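Local coordinates for HAD hydrolase, family IA, variant 3 (Entamoeba histolytica, PDB 6W04), which probably acts as a magnesium-dependent hydrolase of the haloacid dehalogenase (HAD) superfamily, on a substrate that has not been established, at residues F6-N9 against G10-F14; I206-F209 against N210-T213. All coordinates share one frame; numbering follows the deposited sequence.

Interaction 1. Residues F6-N9 against G10-F14. With MG (magnesium ion), chain B.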
# COMPACT_ATOMS: atom_id res chain seq x y z
N PHE A 6 -7.49 -1.79 -4.27
CA PHE A 6 -6.31 -0.93 -4.33
C PHE A 6 -5.51 -0.96 -3.03
O PHE A 6 -6.03 -0.64 -1.95
CB PHE A 6 -6.69 0.54 -4.57
CG PHE A 6 -7.40 0.81 -5.87
CD1 PHE A 6 -6.68 1.18 -7.00
CD2 PHE A 6 -8.79 0.81 -5.93
CE1 PHE A 6 -7.33 1.50 -8.20
CE2 PHE A 6 -9.45 1.10 -7.13
CZ PHE A 6 -8.72 1.45 -8.25
N ASP A 7 -4.21 -1.25 -3.14
CA ASP A 7 -3.28 -0.87 -2.08
C ASP A 7 -3.19 0.64 -2.03
O ASP A 7 -3.48 1.32 -3.02
CB ASP A 7 -1.91 -1.47 -2.36
CG ASP A 7 -0.88 -1.11 -1.31
OD1 ASP A 7 -1.19 -1.24 -0.10
OD2 ASP A 7 0.24 -0.72 -1.69
N PHE A 8 -2.77 1.19 -0.90
CA PHE A 8 -2.73 2.65 -0.80
C PHE A 8 -1.30 3.20 -0.87
O PHE A 8 -0.95 3.83 -1.87
CB PHE A 8 -3.46 3.14 0.44
CG PHE A 8 -3.73 4.62 0.40
CD1 PHE A 8 -4.82 5.11 -0.31
CD2 PHE A 8 -2.84 5.51 0.98
CE1 PHE A 8 -5.05 6.47 -0.39
CE2 PHE A 8 -3.08 6.87 0.91
CZ PHE A 8 -4.18 7.35 0.22
N ASN A 9 -0.47 2.96 0.15
CA ASN A 9 0.89 3.52 0.17
C ASN A 9 1.74 2.94 -0.96
O ASN A 9 1.87 1.73 -1.09
CB ASN A 9 1.55 3.21 1.51
CG ASN A 9 0.73 3.72 2.67
OD1 ASN A 9 0.02 2.97 3.35
ND2 ASN A 9 0.78 5.03 2.88
N GLY A 10 2.33 3.83 -1.75
CA GLY A 10 3.17 3.42 -2.87
C GLY A 10 2.39 3.05 -4.11
O GLY A 10 3.00 2.88 -5.17
N THR A 11 1.07 2.96 -4.01
CA THR A 11 0.21 2.57 -5.12
C THR A 11 -0.74 3.70 -5.50
O THR A 11 -0.70 4.17 -6.64
CB THR A 11 -0.57 1.29 -4.72
OG1 THR A 11 0.34 0.19 -4.57
CG2 THR A 11 -1.64 0.94 -5.76
N LEU A 12 -1.58 4.17 -4.57
CA LEU A 12 -2.45 5.31 -4.84
C LEU A 12 -1.78 6.65 -4.56
O LEU A 12 -2.16 7.66 -5.16
CB LEU A 12 -3.75 5.20 -4.03
CG LEU A 12 -4.78 4.24 -4.63
CD1 LEU A 12 -5.97 4.06 -3.70
CD2 LEU A 12 -5.26 4.72 -6.03
N ILE A 13 -0.80 6.69 -3.65
CA ILE A 13 0.06 7.86 -3.49
C ILE A 13 1.52 7.40 -3.51
O ILE A 13 1.84 6.33 -3.00
CB ILE A 13 -0.26 8.64 -2.19
CG1 ILE A 13 -0.05 7.78 -0.93
CG2 ILE A 13 -1.69 9.20 -2.22
CD1 ILE A 13 -0.16 8.64 0.40
N PHE A 14 2.39 8.20 -4.12
CA PHE A 14 3.81 7.82 -4.21
C PHE A 14 4.52 8.44 -3.01
O PHE A 14 5.21 9.45 -3.11
CB PHE A 14 4.42 8.24 -5.54
CG PHE A 14 3.95 7.42 -6.74
CD1 PHE A 14 2.80 6.65 -6.67
CD2 PHE A 14 4.70 7.41 -7.92
CE1 PHE A 14 2.36 5.90 -7.77
CE2 PHE A 14 4.27 6.66 -9.03
CZ PHE A 14 3.10 5.90 -8.95
MG MG B . 2.11 -0.36 -0.92
O HOH W 1 2.15 -2.49 -0.72
O HOH W 2 4.18 0.20 -0.42

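Interaction 2. Residues I206-F209 against N210-T213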
# COMPACT_ATOMS: atom_id res chain seq x y z
N ILE A 206 2.37 -1.19 -14.54
CA ILE A 206 2.17 0.12 -15.16
C ILE A 206 2.79 1.20 -14.29
O ILE A 206 3.06 1.00 -13.10
CB ILE A 206 0.68 0.43 -15.40
CG1 ILE A 206 -0.07 0.43 -14.06
CG2 ILE A 206 0.08 -0.55 -16.41
CD1 ILE A 206 -1.56 0.70 -14.16
N HIS A 207 2.99 2.37 -14.90
CA HIS A 207 3.54 3.51 -14.17
C HIS A 207 2.45 4.27 -13.44
O HIS A 207 2.63 4.65 -12.27
CB HIS A 207 4.31 4.43 -15.12
CG HIS A 207 5.54 3.81 -15.69
ND1 HIS A 207 5.62 3.35 -16.99
CD2 HIS A 207 6.75 3.55 -15.13
CE1 HIS A 207 6.82 2.84 -17.21
NE2 HIS A 207 7.52 2.95 -16.09
N THR A 208 1.32 4.53 -14.10
CA THR A 208 0.19 5.25 -13.52
C THR A 208 -1.11 4.61 -13.98
O THR A 208 -1.14 3.79 -14.90
CB THR A 208 0.18 6.73 -13.90
OG1 THR A 208 -0.37 6.87 -15.22
CG2 THR A 208 1.58 7.32 -13.88
N PHE A 209 -2.23 5.04 -13.38
CA PHE A 209 -3.51 4.47 -13.77
C PHE A 209 -4.01 4.98 -15.12
O PHE A 209 -4.98 4.43 -15.64
CB PHE A 209 -4.55 4.70 -12.66
CG PHE A 209 -4.20 3.98 -11.38
CD1 PHE A 209 -4.59 2.66 -11.19
CD2 PHE A 209 -3.40 4.59 -10.43
CE1 PHE A 209 -4.23 1.97 -10.03
CE2 PHE A 209 -3.02 3.91 -9.27
CZ PHE A 209 -3.44 2.61 -9.07
N ASN A 210 -3.35 5.98 -15.71
CA ASN A 210 -3.63 6.35 -17.09
C ASN A 210 -3.33 5.21 -18.06
O ASN A 210 -3.84 5.22 -19.19
CB ASN A 210 -2.81 7.57 -17.53
CG ASN A 210 -3.24 8.84 -16.82
OD1 ASN A 210 -4.39 8.99 -16.42
ND2 ASN A 210 -2.30 9.78 -16.68
N GLU A 211 -2.53 4.23 -17.65
CA GLU A 211 -2.03 3.20 -18.54
C GLU A 211 -2.84 1.92 -18.49
O GLU A 211 -2.45 0.92 -19.10
CB GLU A 211 -0.57 2.92 -18.22
CG GLU A 211 0.33 4.14 -18.35
CD GLU A 211 1.77 3.83 -18.00
OE1 GLU A 211 2.00 2.83 -17.27
OE2 GLU A 211 2.67 4.56 -18.45
N ILE A 212 -3.96 1.91 -17.78
CA ILE A 212 -4.79 0.72 -17.65
C ILE A 212 -6.23 1.09 -18.01
O ILE A 212 -6.68 2.21 -17.74
CB ILE A 212 -4.68 0.13 -16.23
CG1 ILE A 212 -5.31 -1.26 -16.16
CG2 ILE A 212 -5.30 1.06 -15.18
CD1 ILE A 212 -4.62 -2.28 -17.02
N THR A 213 -6.94 0.16 -18.64
CA THR A 213 -8.37 0.31 -18.92
C THR A 213 -9.16 -0.80 -18.24
O THR A 213 -8.61 -1.85 -17.87
CB THR A 213 -8.66 0.28 -20.43
OG1 THR A 213 -8.55 -1.06 -20.93
CG2 THR A 213 -7.71 1.18 -21.20

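Interaction 1. Residues F6-N9 against G10-F14
L12 and T11 turn back on F8 through a single carbonyl. F8 O accepts L12 N at 2.8 Å, in the carbonyl plane and on a lone pair, and T11 N at 3.1 Å, which comes in 48° above that plane; I13 N adds a weak third bond. L12 CD1 lies between two aromatic residues, touching F6 CB at 3.7 Å and F8 CD1 equally closely, and the leucine crosses both side chains at about a right angle. Further along the F8 ring, CE2 meets I13 CD1 at 3.5 Å; the ring is carried there because its CG lies trans to the backbone N (chi1 -166°), while F119 stacks on it. D7 O is buried against T11 CG2 and L12 CG without a polar partner.

D7 OD2 and N9 O each bind magnesium at 2.1 Å, D169 OD2 and two waters are among its other ligands, and D7 OD1 forms a salt bridge with K144. T11 OG1, 3.0 Å from D7 OD2, is hydrogen-bonded to D169 OD2. G10 turns the chain here with a positive phi of 82°. The sequence DFNGT, at the end of strand 3-7, is the first HAD motif with asparagine at the second acidic position of the usual DxDGT, and the tight loop is consistent with the squiggle that follows it in this superfamily.

Interaction 2. Residues I206-F209 against N210-T213
The E211 carboxylate reaches back to H207, whose backbone N donates to OE1 at 2.6 Å with an N-H...O angle of 164°, meeting the carboxylate from above its plane. The other oxygen, OE2, lies at the edge of the imidazole, 3.5 Å from H207 ND1 and not hydrogen-bonded to it; ring and carboxylate planes are 75° apart. On its way there the glutamate runs antiparallel to I206, bringing OE1 to 3.3 Å from I206 CB. An extended chain beyond CG (chi2 179°) gives the carboxylate this reach.

T208 holds the start of the turn through two acceptors: its carbonyl O takes E211 N at 3.1 Å, and its OG1 takes N210 N at the same distance. That hydroxyl sits between the backbone N and the carbonyl carbon, facing the turn. T208 N is buried without a partner. Beyond the turn, I212 CB packs on I206 CD1 at 3.8 Å, and a weak bond from I212 N to F209 O extends the 3-10 turn. The F209 ring packs edge-to-face with F167 and against A91 and L94 of helix 91-100.

T213 then caps helix 214-222 through OG1 to E216 N. Together these features form an ST turn at T208 leading into a short 3-10 turn, which joins edge strand 205-206 of the Rossmann-like HAD sheet to the C-terminal helix.

Overall arrangement
Interaction 1 is buried near the middle of the chain, at the end of an inner strand of the parallel sheet, whereas interaction 2, about 17 Å from the chain centre, follows edge strand 205-206 and is partly exposed. The first combines metal ligation with aromatic and aliphatic packing; the second relies on a partly exposed carboxylate and a threonine to shape its turn. Despite their separation in sequence, they touch: F209 CE1 lies 3.6 Å from F6 CE1, and both rings also meet F167, while T11 O and L12 approach the same F209 ring. F209 thus ties the peripheral turn to the metal-binding loop, with about 10 Å between its side chain and magnesium.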